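Local coordinates for AP205 bacteriophage COAT protein (Acinetobacter phage ap205, PDB 5FS4) that forms the capsid of a small single-stranded RNA bacteriophage, its chains pairing into dimers that probably serve as the building blocks of the shell, at residues P23-L26 and S27-F30; E100-K103 and R104-T108; S112-A115 and G116-F119. The protein carries 2 engineered substitutions. All coordinates share one frame; numbering follows the deposited sequence.

Contact 1: residues P23-L26 and S27-F30; sequences PTRL and STTF
The flat guanidinium of R25 has OG1 of T28 at its edge, near its plane, while OG of S27 stands oblique to it. Neither hydroxyl bonds it directly; one water does the joining. This water accepts from NE of R25 at 3.0 Å. It donates to OG1 of T28 at 2.8 Å. A third hydrogen bond, its direction undecided, links it to OG of S27 at 2.9 Å. Below the head group the arginine stem brushes the threonine, CG and CD of R25 each 3.7 Å from OG1 of T28. The stem reaches there because CG stands anti to the backbone N (chi1 -178°) and the chain runs extended as far as NE. The backbone beneath is a type I beta turn from R25 to T28, closed by N of T28 on O of R25 at 2.9 Å. This turn carries the chain round the corner between strands 17-22 and 28-38 of the coat-protein sheet. Further along, CG2 of T29 comes 3.9 Å from O of L26. NH2 of R25 goes on to the backbone O of K58 in strand 47-60, and the residue also packs on D130 of the second subunit. NE is thus bound to the water and NH2 to the K58 carbonyl: the charged group is tied to the turn through a water and to strand 47-60 through a backbone carbonyl.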
ATOM      1  N   PRO B  23      10.145   7.664 -17.697  1.00 11.50           N
ATOM      2  CA  PRO B  23      10.476   8.731 -18.679  1.00 12.01           C
ATOM      3  C   PRO B  23       9.641   8.784 -19.912  1.00 13.10           C
ATOM      4  O   PRO B  23       9.670   9.800 -20.611  1.00 12.73           O
ATOM      5  CB  PRO B  23      11.911   8.423 -19.099  1.00 11.58           C
ATOM      6  CG  PRO B  23      12.341   7.194 -18.388  1.00 11.60           C
ATOM      7  CD  PRO B  23      11.256   6.715 -17.494  1.00 11.56           C
ATOM      8  N   THR B  24       8.895   7.731 -20.151  1.00 13.20           N
ATOM      9  CA  THR B  24       7.957   7.689 -21.229  1.00 13.42           C
ATOM     10  C   THR B  24       6.580   8.135 -20.797  1.00 13.80           C
ATOM     11  O   THR B  24       5.711   8.167 -21.649  1.00 14.55           O
ATOM     12  CB  THR B  24       7.871   6.249 -21.838  1.00 14.36           C
ATOM     13  OG1 THR B  24       7.028   5.354 -21.049  1.00 15.29           O
ATOM     14  CG2 THR B  24       9.257   5.632 -21.967  1.00 14.05           C
ATOM     15  N   ARG B  25       6.338   8.383 -19.486  1.00 12.89           N
ATOM     16  CA  ARG B  25       5.009   8.805 -19.016  1.00 12.66           C
ATOM     17  C   ARG B  25       5.241   9.475 -17.670  1.00 12.70           C
ATOM     18  O   ARG B  25       5.147   8.850 -16.555  1.00 12.01           O
ATOM     19  CB  ARG B  25       3.967   7.659 -18.922  1.00 12.57           C
ATOM     20  CG  ARG B  25       2.588   8.117 -18.482  1.00 12.33           C
ATOM     21  CD  ARG B  25       1.557   6.991 -18.584  1.00 12.29           C
ATOM     22  NE  ARG B  25       0.191   7.423 -18.302  1.00 12.38           N
ATOM     23  CZ  ARG B  25      -0.674   7.853 -19.225  1.00 12.31           C
ATOM     24  NH1 ARG B  25      -0.298   7.978 -20.515  1.00 11.66           N
ATOM     25  NH2 ARG B  25      -1.908   8.211 -18.871  1.00 12.36           N
ATOM     26  N   LEU B  26       5.630  10.741 -17.801  1.00 12.78           N
ATOM     27  CA  LEU B  26       6.225  11.465 -16.670  1.00 12.32           C
ATOM     28  C   LEU B  26       5.274  11.628 -15.517  1.00 11.64           C
ATOM     29  O   LEU B  26       5.731  11.777 -14.384  1.00 11.76           O
ATOM     30  CB  LEU B  26       6.775  12.781 -17.139  1.00 13.23           C
ATOM     31  CG  LEU B  26       8.032  12.584 -18.017  1.00 14.17           C
ATOM     32  CD1 LEU B  26       8.241  13.805 -18.897  1.00 15.55           C
ATOM     33  CD2 LEU B  26       9.275  12.234 -17.171  1.00 14.39           C
ATOM     34  N   SER B  27       3.963  11.541 -15.773  1.00 10.55           N
ATOM     35  CA  SER B  27       2.948  11.589 -14.701  1.00  9.58           C
ATOM     36  C   SER B  27       2.876  10.317 -13.820  1.00  8.84           C
ATOM     37  O   SER B  27       2.231  10.335 -12.791  1.00  8.63           O
ATOM     38  CB  SER B  27       1.546  11.860 -15.278  1.00  9.74           C
ATOM     39  OG  SER B  27       1.106  10.874 -16.178  1.00 10.42           O
ATOM     40  N   THR B  28       3.493   9.216 -14.248  1.00  7.92           N
ATOM     41  CA  THR B  28       3.675   8.032 -13.378  1.00  7.77           C
ATOM     42  C   THR B  28       4.849   8.242 -12.400  1.00  7.24           C
ATOM     43  O   THR B  28       6.016   8.426 -12.821  1.00  7.23           O
ATOM     44  CB  THR B  28       3.887   6.761 -14.197  1.00  7.94           C
ATOM     45  OG1 THR B  28       2.782   6.648 -15.069  1.00  7.84           O
ATOM     46  CG2 THR B  28       3.839   5.520 -13.299  1.00  8.24           C
ATOM     47  N   THR B  29       4.541   8.289 -11.097  1.00  6.67           N
ATOM     48  CA  THR B  29       5.599   8.591 -10.120  1.00  6.52           C
ATOM     49  C   THR B  29       5.551   7.568  -8.998  1.00  6.55           C
ATOM     50  O   THR B  29       4.513   6.987  -8.730  1.00  6.72           O
ATOM     51  CB  THR B  29       5.516  10.018  -9.515  1.00  6.97           C
ATOM     52  OG1 THR B  29       4.245  10.217  -8.883  1.00  6.93           O
ATOM     53  CG2 THR B  29       5.664  11.027 -10.540  1.00  7.21           C
ATOM     54  N   PHE B  30       6.711   7.301  -8.425  1.00  6.56           N
ATOM     55  CA  PHE B  30       6.832   6.554  -7.179  1.00  6.61           C
ATOM     56  C   PHE B  30       7.799   7.351  -6.327  1.00  7.15           C
ATOM     57  O   PHE B  30       8.940   7.549  -6.754  1.00  7.17           O
ATOM     58  CB  PHE B  30       7.408   5.166  -7.396  1.00  6.77           C
ATOM     59  CG  PHE B  30       7.593   4.417  -6.117  1.00  6.99           C
ATOM     60  CD1 PHE B  30       6.454   3.965  -5.429  1.00  6.95           C
ATOM     61  CD2 PHE B  30       8.882   4.253  -5.560  1.00  7.12           C
ATOM     62  CE1 PHE B  30       6.566   3.277  -4.237  1.00  6.92           C
ATOM     63  CE2 PHE B  30       8.995   3.584  -4.324  1.00  6.97           C
ATOM     64  CZ  PHE B  30       7.844   3.099  -3.702  1.00  7.29           C
TER
HETATM   65  O   HOH W   1       0.516   8.192 -15.414  1.00  2.29           O

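Contact 2: residues E100-K103 and R104-T108; sequences ETHK and RNVDT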
ATOM      1  N   GLU B 100       5.139  -8.241   5.417  1.00  8.61           N
ATOM      2  CA  GLU B 100       4.613  -9.410   4.630  1.00  9.48           C
ATOM      3  C   GLU B 100       3.139  -9.700   4.983  1.00  8.77           C
ATOM      4  O   GLU B 100       2.260  -9.943   4.093  1.00  8.49           O
ATOM      5  CB  GLU B 100       5.526 -10.667   4.740  1.00 10.77           C
ATOM      6  CG  GLU B 100       6.969 -10.433   4.262  1.00 12.30           C
ATOM      7  CD  GLU B 100       7.040  -9.904   2.840  1.00 13.66           C
ATOM      8  OE1 GLU B 100       6.344 -10.529   2.000  1.00 17.04           O
ATOM      9  OE2 GLU B 100       7.753  -8.903   2.550  1.00 13.92           O
ATOM     10  N   THR B 101       2.852  -9.590   6.267  1.00  8.32           N
ATOM     11  CA  THR B 101       1.496  -9.924   6.748  1.00  9.14           C
ATOM     12  C   THR B 101       0.472  -8.898   6.331  1.00  8.29           C
ATOM     13  O   THR B 101      -0.652  -9.255   5.959  1.00  7.21           O
ATOM     14  CB  THR B 101       1.489 -10.132   8.266  1.00 10.15           C
ATOM     15  OG1 THR B 101       2.424 -11.188   8.583  1.00 11.76           O
ATOM     16  CG2 THR B 101       0.138 -10.524   8.771  1.00 10.06           C
ATOM     17  N   HIS B 102       0.874  -7.635   6.420  1.00  7.31           N
ATOM     18  CA  HIS B 102      -0.006  -6.540   5.990  1.00  7.08           C
ATOM     19  C   HIS B 102      -0.392  -6.669   4.499  1.00  7.41           C
ATOM     20  O   HIS B 102      -1.537  -6.425   4.130  1.00  8.47           O
ATOM     21  CB  HIS B 102       0.706  -5.201   6.352  1.00  6.58           C
ATOM     22  CG  HIS B 102       0.064  -3.980   5.758  1.00  6.27           C
ATOM     23  ND1 HIS B 102      -0.820  -3.189   6.472  1.00  6.11           N
ATOM     24  CD2 HIS B 102       0.216  -3.381   4.559  1.00  5.87           C
ATOM     25  CE1 HIS B 102      -1.141  -2.131   5.753  1.00  6.07           C
ATOM     26  NE2 HIS B 102      -0.574  -2.255   4.565  1.00  6.30           N
ATOM     27  N   LYS B 103       0.584  -6.997   3.650  1.00  7.64           N
ATOM     28  CA  LYS B 103       0.369  -7.203   2.228  1.00  7.82           C
ATOM     29  C   LYS B 103      -0.679  -8.326   2.037  1.00  8.21           C
ATOM     30  O   LYS B 103      -1.615  -8.157   1.280  1.00  8.47           O
ATOM     31  CB  LYS B 103       1.662  -7.541   1.498  1.00  8.08           C
ATOM     32  CG  LYS B 103       2.611  -6.364   1.254  1.00  8.56           C
ATOM     33  CD  LYS B 103       3.766  -6.783   0.334  1.00  8.56           C
ATOM     34  CE  LYS B 103       4.768  -7.620   1.114  1.00  9.14           C
ATOM     35  NZ  LYS B 103       5.871  -8.206   0.290  1.00  9.51           N
ATOM     36  N   ARG B 104      -0.523  -9.407   2.803  1.00  8.30           N
ATOM     37  CA  ARG B 104      -1.380 -10.530   2.751  1.00  9.83           C
ATOM     38  C   ARG B 104      -2.799 -10.166   3.126  1.00  9.61           C
ATOM     39  O   ARG B 104      -3.740 -10.594   2.485  1.00 10.99           O
ATOM     40  CB  ARG B 104      -0.870 -11.570   3.723  1.00 10.59           C
ATOM     41  CG  ARG B 104      -1.798 -12.758   3.803  1.00 12.15           C
ATOM     42  CD  ARG B 104      -1.137 -13.894   4.526  1.00 13.79           C
ATOM     43  NE  ARG B 104      -2.111 -14.950   4.734  1.00 14.44           N
ATOM     44  CZ  ARG B 104      -1.859 -16.043   5.432  1.00 16.20           C
ATOM     45  NH1 ARG B 104      -0.689 -16.226   6.034  1.00 15.19           N
ATOM     46  NH2 ARG B 104      -2.816 -16.944   5.553  1.00 17.64           N
ATOM     47  N   ASN B 105      -2.944  -9.353   4.151  1.00  8.74           N
ATOM     48  CA  ASN B 105      -4.252  -9.029   4.650  1.00  8.39           C
ATOM     49  C   ASN B 105      -4.928  -8.024   3.692  1.00  7.94           C
ATOM     50  O   ASN B 105      -6.103  -8.115   3.441  1.00  7.65           O
ATOM     51  CB  ASN B 105      -4.160  -8.459   6.050  1.00  7.90           C
ATOM     52  CG  ASN B 105      -3.935  -9.526   7.102  1.00  7.97           C
ATOM     53  OD1 ASN B 105      -4.387 -10.666   6.968  1.00  7.38           O
ATOM     54  ND2 ASN B 105      -3.307  -9.143   8.154  1.00  7.75           N
ATOM     55  N   VAL B 106      -4.172  -7.073   3.166  1.00  7.44           N
ATOM     56  CA  VAL B 106      -4.698  -6.180   2.183  1.00  7.82           C
ATOM     57  C   VAL B 106      -5.110  -6.959   0.925  1.00  8.21           C
ATOM     58  O   VAL B 106      -6.193  -6.719   0.392  1.00  9.20           O
ATOM     59  CB  VAL B 106      -3.737  -5.026   1.810  1.00  7.81           C
ATOM     60  CG1 VAL B 106      -4.384  -4.207   0.691  1.00  7.63           C
ATOM     61  CG2 VAL B 106      -3.396  -4.141   3.019  1.00  7.59           C
ATOM     62  N   ASP B 107      -4.275  -7.889   0.461  1.00  8.50           N
ATOM     63  CA  ASP B 107      -4.605  -8.733  -0.707  1.00  9.33           C
ATOM     64  C   ASP B 107      -5.944  -9.424  -0.503  1.00  9.20           C
ATOM     65  O   ASP B 107      -6.764  -9.431  -1.385  1.00  9.61           O
ATOM     66  CB  ASP B 107      -3.529  -9.822  -0.989  1.00  9.54           C
ATOM     67  CG  ASP B 107      -2.230  -9.266  -1.501  1.00 10.04           C
ATOM     68  OD1 ASP B 107      -2.212  -8.087  -1.952  1.00 10.20           O
ATOM     69  OD2 ASP B 107      -1.200 -10.007  -1.403  1.00  9.81           O
ATOM     70  N   THR B 108      -6.149  -9.991   0.669  1.00  9.11           N
ATOM     71  CA  THR B 108      -7.434 -10.723   0.953  1.00  9.34           C
ATOM     72  C   THR B 108      -8.663  -9.873   0.689  1.00  9.02           C
ATOM     73  O   THR B 108      -9.620 -10.354   0.098  1.00  8.62           O
ATOM     74  CB  THR B 108      -7.405 -11.338   2.378  1.00  9.57           C
ATOM     75  OG1 THR B 108      -6.383 -12.354   2.476  1.00 10.21           O
ATOM     76  CG2 THR B 108      -8.717 -11.936   2.748  1.00 10.59           C
TER
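O of K103 accepts the shortest of the four bonds here, from N of D107 at 2.8 Å and nearly straight (164° at the hydrogen). It belongs to the i to i+4 pattern of the alpha-helix 92-111, repeated by R104 on E100, N105 on T101 and V106 on H102. The carboxylate of D107 folds back over the same carbonyl, CG of D107 3.1 Å from O of K103, since its CG lies beside its own backbone N (chi1 -70°). Acceptor faces acceptor there, and the carboxylate finds its partners across the dimer: OD1 meets NZ of K103 and NE1 of W99, both of the second subunit. By the same pairing, NZ of K103 reaches D107 of the second subunit, besides its salt bridge to E100 one turn back, with NZ 2.9 Å from OE1 of E100 in a weak hydrogen bond. On another side H102 and V106 lie alongside each other. The histidine ring is held at both nitrogens by the second subunit, ND1 by OG of S55 and NE2 by OG1 of T83, which fixes its rotation within the dimer interface. T101 and N105 also run side by side, CG2 of T101 3.8 Å from ND2 of N105, whose amide donates to O of V127. Over one face of the imidazole sits CG2 of V106 in a CH-pi contact, 4.0 Å from the ring centroid, displaced from the ring centre and nearest to NE2.

Contact 3: residues S112-A115 and G116-F119; sequences SGNA and GLGF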
ATOM      1  N   SER B 112      -8.045  -9.913  -4.036  1.00 14.35           N
ATOM      2  CA  SER B 112      -9.066 -10.873  -4.347  1.00 14.76           C
ATOM      3  C   SER B 112     -10.419 -10.694  -3.678  1.00 14.04           C
ATOM      4  O   SER B 112     -11.283 -11.533  -3.873  1.00 14.98           O
ATOM      5  CB  SER B 112      -8.490 -12.280  -4.116  1.00 16.45           C
ATOM      6  OG  SER B 112      -7.881 -12.383  -2.862  1.00 18.24           O
ATOM      7  N   GLY B 113     -10.635  -9.669  -2.870  1.00 11.61           N
ATOM      8  CA  GLY B 113     -11.977  -9.353  -2.372  1.00 12.05           C
ATOM      9  C   GLY B 113     -12.575  -8.162  -3.115  1.00 12.20           C
ATOM     10  O   GLY B 113     -12.108  -7.781  -4.220  1.00 11.87           O
ATOM     11  N   ASN B 114     -13.626  -7.586  -2.503  1.00 11.47           N
ATOM     12  CA  ASN B 114     -14.394  -6.520  -3.077  1.00 11.28           C
ATOM     13  C   ASN B 114     -14.180  -5.173  -2.441  1.00 10.30           C
ATOM     14  O   ASN B 114     -14.966  -4.268  -2.674  1.00 10.32           O
ATOM     15  CB  ASN B 114     -15.889  -6.876  -3.021  1.00 12.69           C
ATOM     16  CG  ASN B 114     -16.258  -8.085  -3.887  1.00 14.25           C
ATOM     17  OD1 ASN B 114     -17.203  -8.852  -3.537  1.00 16.42           O
ATOM     18  ND2 ASN B 114     -15.610  -8.220  -5.048  1.00 15.01           N
ATOM     19  N   ALA B 115     -13.077  -4.981  -1.700  1.00  8.82           N
ATOM     20  CA  ALA B 115     -12.874  -3.731  -0.987  1.00  8.54           C
ATOM     21  C   ALA B 115     -12.599  -2.594  -1.980  1.00  8.75           C
ATOM     22  O   ALA B 115     -13.026  -1.462  -1.750  1.00  8.08           O
ATOM     23  CB  ALA B 115     -11.775  -3.854   0.014  1.00  8.40           C
ATOM     24  N   GLY B 116     -12.054  -2.934  -3.140  1.00  8.69           N
ATOM     25  CA  GLY B 116     -11.894  -1.930  -4.171  1.00  9.15           C
ATOM     26  C   GLY B 116     -13.182  -1.420  -4.813  1.00  9.58           C
ATOM     27  O   GLY B 116     -13.198  -0.317  -5.385  1.00  9.00           O
ATOM     28  N   LEU B 117     -14.261  -2.207  -4.678  1.00  9.90           N
ATOM     29  CA  LEU B 117     -15.629  -1.747  -5.034  1.00 10.37           C
ATOM     30  C   LEU B 117     -16.311  -0.955  -3.893  1.00 10.17           C
ATOM     31  O   LEU B 117     -17.425  -0.414  -4.057  1.00 11.06           O
ATOM     32  CB  LEU B 117     -16.469  -2.987  -5.415  1.00 10.77           C
ATOM     33  CG  LEU B 117     -15.979  -3.788  -6.625  1.00 11.20           C
ATOM     34  CD1 LEU B 117     -16.982  -4.869  -6.992  1.00 11.74           C
ATOM     35  CD2 LEU B 117     -15.680  -2.921  -7.849  1.00 11.28           C
ATOM     36  N   GLY B 118     -15.656  -0.885  -2.742  1.00  9.41           N
ATOM     37  CA  GLY B 118     -16.186  -0.160  -1.572  1.00  8.87           C
ATOM     38  C   GLY B 118     -16.929  -0.981  -0.522  1.00  8.30           C
ATOM     39  O   GLY B 118     -17.579  -0.402   0.323  1.00  7.17           O
ATOM     40  N   PHE B 119     -16.739  -2.288  -0.534  1.00  7.86           N
ATOM     41  CA  PHE B 119     -17.464  -3.186   0.350  1.00  9.12           C
ATOM     42  C   PHE B 119     -16.547  -4.179   1.032  1.00  9.04           C
ATOM     43  O   PHE B 119     -15.651  -4.754   0.390  1.00  8.58           O
ATOM     44  CB  PHE B 119     -18.467  -3.968  -0.516  1.00  9.22           C
ATOM     45  CG  PHE B 119     -19.558  -3.104  -1.042  1.00 10.25           C
ATOM     46  CD1 PHE B 119     -19.392  -2.397  -2.230  1.00 10.19           C
ATOM     47  CD2 PHE B 119     -20.699  -2.892  -0.305  1.00  9.88           C
ATOM     48  CE1 PHE B 119     -20.363  -1.520  -2.671  1.00 10.76           C
ATOM     49  CE2 PHE B 119     -21.695  -2.049  -0.767  1.00 11.51           C
ATOM     50  CZ  PHE B 119     -21.527  -1.365  -1.950  1.00 11.30           C
TER
HETATM   51  O   HOH W   2     -11.185  -5.231  -4.755  1.00 11.83           O
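N114 and L117 meet across a short 3-10 turn that follows helix 92-111, and the backbone there is wound much more closely than the side chains. O of N114 takes N of L117 at 3.0 Å, and O of A115 takes N of G118 at 2.9 Å. A longer, weak bond from N of F119 also ends on O of N114. G118 turns the chain with positive phi (96°), where a side chain would jam against the preceding carbonyl. A115 is buried on this tight side and packs on Y53 of the second subunit. The outer side is looser: N114, L117 and F119 are all exposed, though L117 also packs on L92 of the second subunit. The amide and isobutyl groups of N114 and L117 cross obliquely, with ND2 of N114 no closer than 4.1 Å to CD1 of L117. CB of L117 tucks against O of N114 at 3.4 Å, and CG, beside its own backbone N (chi1 -62°), carries CD1 toward that amide. The phenyl ring of F119 leads away from the turn. O of L117 accepts from NH1 of R36 of the second subunit, so the turn takes part in the dimer contact. A water bridges the entry to the turn, donating to O of G113 and accepting from N of G116. Where the chain leaves, O of F119 comes back over the alanine as a CA-H...O acceptor, 3.3 Å from CA of A115.

In the fold
From the N terminus, contact 1 comes first, closing the turn between strands 17-22 and 28-38 of the five-stranded antiparallel sheet and joining it to strand 47-60. The chain then runs through strands 28-38, 47-60 and 76-88 before helix 92-111, whose middle and later turns hold contact 2. Contact 3 follows in the loop after that helix, on the way to the short strand 127-128, and is joined to the helix end where N of S112 lies 3.0 Å from O of D107. The three lie in series, none nested or crossing. Contacts 1 and 2 sit on opposite sides of the chain's centre, about 27 Å between centres. All three reach the second subunit.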